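Angiopoietin-related protein 6 (Homo sapiens, PDB 6Y43) is an angiopoietin-like protein, probably a secreted growth factor, whose calcium-binding fibrinogen-like globe probably recognises partner molecules. Local coordinates at residues Ser141-Lys146 against Gly168-His173; Asp156-Asn161 against Tyr172-His177. All coordinates share one frame; numbering follows the deposited sequence.

Contact 1. Residues Ser141-Lys146 against Gly168-His173. With EDO (1,2-ethanediol), chain D.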
loop_
_atom_site.group_PDB
_atom_site.type_symbol
_atom_site.label_atom_id
_atom_site.label_comp_id
_atom_site.label_asym_id
_atom_site.label_seq_id
_atom_site.Cartn_x
_atom_site.Cartn_y
_atom_site.Cartn_z
ATOM N N SER A 141 7.866 -0.595 10.406
ATOM C CA SER A 141 7.555 -0.371 11.813
ATOM C C SER A 141 7.992 1.013 12.263
ATOM O O SER A 141 7.353 1.601 13.137
ATOM C CB SER A 141 8.204 -1.459 12.670
ATOM O OG SER A 141 7.296 -2.536 12.841
ATOM N N TRP A 142 9.055 1.562 11.656
ATOM C CA TRP A 142 9.484 2.912 12.044
ATOM C C TRP A 142 8.439 3.965 11.733
ATOM O O TRP A 142 8.531 5.095 12.242
ATOM C CB TRP A 142 10.768 3.270 11.326
ATOM C CG TRP A 142 11.658 4.263 12.066
ATOM C CD1 TRP A 142 11.948 4.264 13.393
ATOM C CD2 TRP A 142 12.382 5.344 11.488
ATOM N NE1 TRP A 142 12.816 5.305 13.693
ATOM C CE2 TRP A 142 13.098 5.974 12.530
ATOM C CE3 TRP A 142 12.487 5.861 10.189
ATOM C CZ2 TRP A 142 13.886 7.079 12.312
ATOM C CZ3 TRP A 142 13.293 6.972 9.980
ATOM C CH2 TRP A 142 13.970 7.567 11.030
ATOM N N HIS A 143 7.449 3.633 10.916
ATOM C CA HIS A 143 6.418 4.567 10.516
ATOM C C HIS A 143 5.151 4.427 11.335
ATOM O O HIS A 143 4.200 5.188 11.133
ATOM C CB HIS A 143 6.130 4.345 9.045
ATOM C CG HIS A 143 7.324 4.614 8.197
ATOM N ND1 HIS A 143 7.667 5.886 7.803
ATOM C CD2 HIS A 143 8.315 3.806 7.756
ATOM C CE1 HIS A 143 8.776 5.840 7.085
ATOM N NE2 HIS A 143 9.190 4.589 7.040
ATOM N N ASN A 144 5.132 3.482 12.265
ATOM C CA ASN A 144 3.975 3.312 13.133
ATOM C C ASN A 144 3.659 4.600 13.898
ATOM O O ASN A 144 4.557 5.274 14.419
ATOM C CB ASN A 144 4.290 2.173 14.088
ATOM C CG ASN A 144 3.086 1.519 14.659
ATOM O OD1 ASN A 144 1.962 2.001 14.514
ATOM N ND2 ASN A 144 3.305 0.368 15.280
ATOM N N ASP A 145 2.368 4.929 13.962
ATOM C CA ASP A 145 1.876 6.095 14.699
ATOM C C ASP A 145 2.526 7.373 14.199
ATOM O O ASP A 145 2.796 8.295 14.984
ATOM C CB ASP A 145 2.108 5.943 16.206
ATOM C CG ASP A 145 1.300 6.930 17.043
ATOM O OD1 ASP A 145 0.321 7.522 16.543
ATOM O OD2 ASP A 145 1.692 7.113 18.215
ATOM N N LYS A 146 2.813 7.424 12.904
ATOM C CA LYS A 146 3.163 8.654 12.240
ATOM C C LYS A 146 1.992 9.136 11.382
ATOM O O LYS A 146 1.260 8.318 10.807
ATOM C CB LYS A 146 4.400 8.474 11.357
ATOM C CG LYS A 146 5.715 8.239 12.132
ATOM C CD LYS A 146 6.101 9.437 12.997
ATOM C CE LYS A 146 7.195 9.049 13.961
ATOM N NZ LYS A 146 7.502 10.185 14.897
ATOM N N GLY A 168 6.936 10.999 -2.157
ATOM C CA GLY A 168 5.697 10.282 -1.961
ATOM C C GLY A 168 4.772 11.026 -1.017
ATOM O O GLY A 168 5.104 12.035 -0.406
ATOM N N GLY A 169 3.523 10.516 -0.954
ATOM C CA GLY A 169 2.701 10.697 0.228
ATOM C C GLY A 169 2.958 9.500 1.127
ATOM O O GLY A 169 2.946 8.356 0.667
ATOM N N TRP A 170 3.238 9.763 2.409
ATOM C CA TRP A 170 3.648 8.659 3.268
ATOM C C TRP A 170 3.615 9.116 4.710
ATOM O O TRP A 170 3.598 10.315 5.003
ATOM C CB TRP A 170 5.048 8.197 2.887
ATOM C CG TRP A 170 5.494 6.803 3.292
ATOM C CD1 TRP A 170 6.498 6.495 4.159
ATOM C CD2 TRP A 170 5.009 5.548 2.782
ATOM N NE1 TRP A 170 6.661 5.138 4.233
ATOM C CE2 TRP A 170 5.755 4.529 3.403
ATOM C CE3 TRP A 170 4.002 5.193 1.874
ATOM C CZ2 TRP A 170 5.541 3.182 3.138
ATOM C CZ3 TRP A 170 3.796 3.857 1.612
ATOM C CH2 TRP A 170 4.559 2.865 2.248
ATOM N N TRP A 171 3.679 8.122 5.599
ATOM C CA TRP A 171 3.761 8.354 7.037
ATOM C C TRP A 171 5.225 8.594 7.413
ATOM O O TRP A 171 5.859 7.842 8.157
ATOM C CB TRP A 171 3.160 7.173 7.784
ATOM C CG TRP A 171 1.761 6.783 7.323
ATOM C CD1 TRP A 171 0.572 7.293 7.773
ATOM C CD2 TRP A 171 1.419 5.810 6.326
ATOM N NE1 TRP A 171 -0.483 6.687 7.134
ATOM C CE2 TRP A 171 0.013 5.770 6.247
ATOM C CE3 TRP A 171 2.164 4.948 5.504
ATOM C CZ2 TRP A 171 -0.664 4.917 5.375
ATOM C CZ3 TRP A 171 1.480 4.114 4.637
ATOM C CH2 TRP A 171 0.082 4.105 4.585
ATOM N N TYR A 172 5.787 9.634 6.807
ATOM C CA TYR A 172 7.210 9.902 6.966
ATOM C C TYR A 172 7.571 10.149 8.430
ATOM O O TYR A 172 6.820 10.769 9.194
ATOM C CB TYR A 172 7.646 11.092 6.090
ATOM C CG TYR A 172 7.715 10.788 4.589
ATOM C CD1 TYR A 172 8.602 9.847 4.077
ATOM C CD2 TYR A 172 6.908 11.469 3.687
ATOM C CE1 TYR A 172 8.653 9.574 2.726
ATOM C CE2 TYR A 172 6.961 11.205 2.339
ATOM C CZ TYR A 172 7.867 10.260 1.852
ATOM O OH TYR A 172 7.908 9.999 0.486
ATOM N N HIS A 173 8.768 9.655 8.794
ATOM C CA HIS A 173 9.368 9.813 10.108
ATOM C C HIS A 173 10.503 10.786 9.928
ATOM O O HIS A 173 10.263 12.007 9.789
ATOM C CB HIS A 173 9.814 8.437 10.630
ATOM C CG HIS A 173 10.257 8.435 12.063
ATOM N ND1 HIS A 173 10.083 7.342 12.882
ATOM C CD2 HIS A 173 10.882 9.373 12.814
ATOM C CE1 HIS A 173 10.570 7.612 14.086
ATOM N NE2 HIS A 173 11.064 8.838 14.068
HETATM C C1 EDO D . 3.542 14.199 -2.597
HETATM O O1 EDO D . 3.899 14.461 -1.236
HETATM C C2 EDO D . 3.250 15.526 -3.303
HETATM O O2 EDO D . 2.135 16.154 -2.646
#

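Contact 2. Residues Asp156-Asn161 against Tyr172-His177. With CA (calcium ion), chain B.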
loop_
_atom_site.group_PDB
_atom_site.type_symbol
_atom_site.label_atom_id
_atom_site.label_comp_id
_atom_site.label_asym_id
_atom_site.label_seq_id
_atom_site.Cartn_x
_atom_site.Cartn_y
_atom_site.Cartn_z
ATOM N N ASP A 156 5.884 15.404 9.304
ATOM C CA ASP A 156 6.854 14.384 9.645
ATOM C C ASP A 156 7.692 14.841 10.842
ATOM O O ASP A 156 7.467 15.889 11.465
ATOM C CB ASP A 156 7.703 14.043 8.421
ATOM C CG ASP A 156 8.547 15.210 7.925
ATOM O OD1 ASP A 156 9.144 15.945 8.754
ATOM O OD2 ASP A 156 8.669 15.363 6.690
ATOM N N SER A 157 8.668 14.012 11.182
ATOM C CA SER A 157 9.539 14.263 12.326
ATOM C C SER A 157 10.932 14.701 11.899
ATOM O O SER A 157 11.881 14.594 12.674
ATOM C CB SER A 157 9.604 13.011 13.197
ATOM O OG SER A 157 8.326 12.746 13.764
ATOM N N TYR A 158 11.048 15.224 10.682
ATOM C CA TYR A 158 12.289 15.667 10.078
ATOM C C TYR A 158 12.367 17.189 10.060
ATOM O O TYR A 158 11.368 17.885 9.977
ATOM C CB TYR A 158 12.399 15.127 8.654
ATOM C CG TYR A 158 13.689 15.441 7.942
ATOM C CD1 TYR A 158 14.919 15.218 8.543
ATOM C CD2 TYR A 158 13.663 15.947 6.651
ATOM C CE1 TYR A 158 16.104 15.498 7.872
ATOM C CE2 TYR A 158 14.826 16.207 5.963
ATOM C CZ TYR A 158 16.052 16.003 6.590
ATOM O OH TYR A 158 17.202 16.286 5.896
ATOM N N SER A 159 13.591 17.699 10.174
ATOM C CA SER A 159 13.828 19.141 10.157
ATOM C C SER A 159 13.346 19.762 8.871
ATOM O O SER A 159 12.933 20.913 8.852
ATOM C CB SER A 159 15.326 19.473 10.318
ATOM O OG SER A 159 16.027 18.616 11.171
ATOM N N GLY A 160 13.444 19.033 7.792
ATOM C CA GLY A 160 12.959 19.474 6.506
ATOM C C GLY A 160 11.740 18.747 6.093
ATOM O O GLY A 160 11.027 18.209 6.934
ATOM N N ASN A 161 11.471 18.723 4.839
ATOM C CA ASN A 161 10.213 18.222 4.269
ATOM C C ASN A 161 10.489 16.890 3.569
ATOM O O ASN A 161 10.923 16.855 2.413
ATOM C CB ASN A 161 9.631 19.255 3.302
ATOM C CG ASN A 161 8.238 18.875 2.813
ATOM O OD1 ASN A 161 7.870 17.692 2.733
ATOM N ND2 ASN A 161 7.475 19.873 2.428
ATOM N N TYR A 172 5.787 9.634 6.807
ATOM C CA TYR A 172 7.210 9.902 6.966
ATOM C C TYR A 172 7.571 10.149 8.430
ATOM O O TYR A 172 6.820 10.769 9.194
ATOM C CB TYR A 172 7.646 11.092 6.090
ATOM C CG TYR A 172 7.715 10.788 4.589
ATOM C CD1 TYR A 172 8.602 9.847 4.077
ATOM C CD2 TYR A 172 6.908 11.469 3.687
ATOM C CE1 TYR A 172 8.653 9.574 2.726
ATOM C CE2 TYR A 172 6.961 11.205 2.339
ATOM C CZ TYR A 172 7.867 10.260 1.852
ATOM O OH TYR A 172 7.908 9.999 0.486
ATOM N N HIS A 173 8.768 9.655 8.794
ATOM C CA HIS A 173 9.368 9.813 10.108
ATOM C C HIS A 173 10.503 10.786 9.928
ATOM O O HIS A 173 10.263 12.007 9.789
ATOM C CB HIS A 173 9.814 8.437 10.630
ATOM C CG HIS A 173 10.257 8.435 12.063
ATOM N ND1 HIS A 173 10.083 7.342 12.882
ATOM C CD2 HIS A 173 10.882 9.373 12.814
ATOM C CE1 HIS A 173 10.570 7.612 14.086
ATOM N NE2 HIS A 173 11.064 8.838 14.068
ATOM N N ALA A 174 11.760 10.336 9.849
ATOM C CA ALA A 174 12.904 11.228 9.641
ATOM C C ALA A 174 14.059 10.546 8.898
ATOM O O ALA A 174 15.176 10.428 9.416
ATOM C CB ALA A 174 13.388 11.768 10.987
ATOM N N CYS A 175 13.849 10.105 7.640
ATOM C CA CYS A 175 12.581 10.253 6.930
ATOM C C CYS A 175 11.861 8.936 6.732
ATOM O O CYS A 175 10.629 8.853 6.893
ATOM C CB CYS A 175 12.780 10.860 5.543
ATOM S SG CYS A 175 12.930 12.658 5.609
ATOM N N ALA A 176 12.607 7.892 6.341
ATOM C CA ALA A 176 11.913 6.647 6.044
ATOM C C ALA A 176 12.814 5.423 5.989
ATOM O O ALA A 176 13.919 5.446 5.433
ATOM C CB ALA A 176 11.152 6.734 4.710
ATOM N N HIS A 177 12.263 4.339 6.508
ATOM C CA HIS A 177 12.761 3.002 6.226
ATOM C C HIS A 177 12.138 2.403 4.968
ATOM O O HIS A 177 12.714 1.481 4.392
ATOM C CB HIS A 177 12.503 2.104 7.430
ATOM C CG HIS A 177 13.410 2.393 8.587
ATOM N ND1 HIS A 177 13.408 1.648 9.740
ATOM C CD2 HIS A 177 14.316 3.385 8.778
ATOM C CE1 HIS A 177 14.299 2.144 10.584
ATOM N NE2 HIS A 177 14.867 3.193 10.018
HETATM CA CA CA B . 9.378 18.219 8.527
HETATM O O HOH W 1 8.329 18.272 10.689
HETATM O O HOH W 2 9.937 20.542 9.006
#

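Contact 1. Residues Ser141-Lys146 against Gly168-His173
The imidazole of H173 lies between W142 and K146, with the indole on one face and CE of K146 on the other. The six-membered ring of W142 and the H173 ring stack face to face, centroids 3.7 Å apart and planes inclined by 16°. On the opposite face K146 CE sits over the middle of the imidazole, a CH-pi contact 3.5 Å from the centroid. O of W142 lies close to the plane of the H173 ring and accepts a nearly straight 2.8 Å hydrogen bond from ND1, which would hold the ring's rotation. With CG of W142 anti to its backbone N (chi1 -152°), the indole lies where H173 stacks; the two side chains run across each other at about a right angle although their rings are nearly parallel. An alanine in place of W142 would probably leave one face of the H173 imidazole without its stacking partner and the ring freer to shift, with the carbonyl bond and K146 CE remaining.

H143 makes a second junction. Its ND1 donates to O of W171 at 2.7 Å, reaching the oxygen from above the carbonyl plane, while NE2 has its own partner in 172-177; both ring nitrogens of this buried histidine are therefore engaged. The edge of W170 points at the H143 face in a T-shaped pair, NE1 over the ring centre and planes at 74°.

The contact joins two loops of the fibrinogen-like globe, one before and one after helix 162-166 in the chain. H143 and W171 pack on strand 127-133, W171 reaches strand 108-118, and Y172 leans on the helix.

Contact 2. Residues Asp156-Asn161 against Tyr172-His177
OD1 of D156 is gripped twice: it binds the calcium ion at 2.3 Å and accepts a 2.8 Å hydrogen bond from N of Y158, closing an Asx turn. That N-H meets the oxygen from above the carboxylate plane, 44° out of it. OD2, hydrogen-bonded to N of C162, ties the same side chain to helix 162-166. O of Y158, O of G160 and two waters also bind the calcium, and D154 completes the site. Water 1 donates to O of D156, linking the ion to that backbone through solvent too.

Across the contact, the metal loop is fastened to 172-177 by one hydrogen bond, from N of S157 to O of H173 at 2.9 Å. CB of D156 rests 3.5 Å from that same oxygen and meets CB of Y172. CB of A174 lies against O of S157 and faces CB of Y158. With CG of Y158 anti to its backbone N (chi1 -176°), that atom lies 3.7 Å from SG of C175, and the sulfur approaches the ring obliquely, 4.0 Å from its centroid, in a sulfur-aromatic contact. The peptide between A174 and C175 is cis, and N of H173 is hydrogen-bonded to O of C175. A calcium loop beside a cis peptide that precedes a disulfide cysteine is consistent with the C-terminal domain of the fibrinogen gamma chain.

Both segments are surface loops: the first runs straight into helix 162-166, with N161 as its N-cap; the second follows a few residues later, tied back by the disulfide of C175 with C162.

In the fold
Contacts 1 and 2 lie on the same side of the globe, their centres about 8 Å apart, and share Y172 and H173. H173 joins them through different groups: its ring serves mainly contact 1, its carbonyl oxygen contact 2. A direct tie runs from NZ of K146 to OG of S157, a probable hydrogen bond of 2.9 Å that connects the lysine with the calcium loop. Another, of 3.1 Å, probably links NE2 of H143 to N of H177. W142 also stacks on H177. Contact 2 carries the calcium site itself, whereas contact 1 lies deeper, its centre about 12 Å from that of the chain against about 19 Å for contact 2.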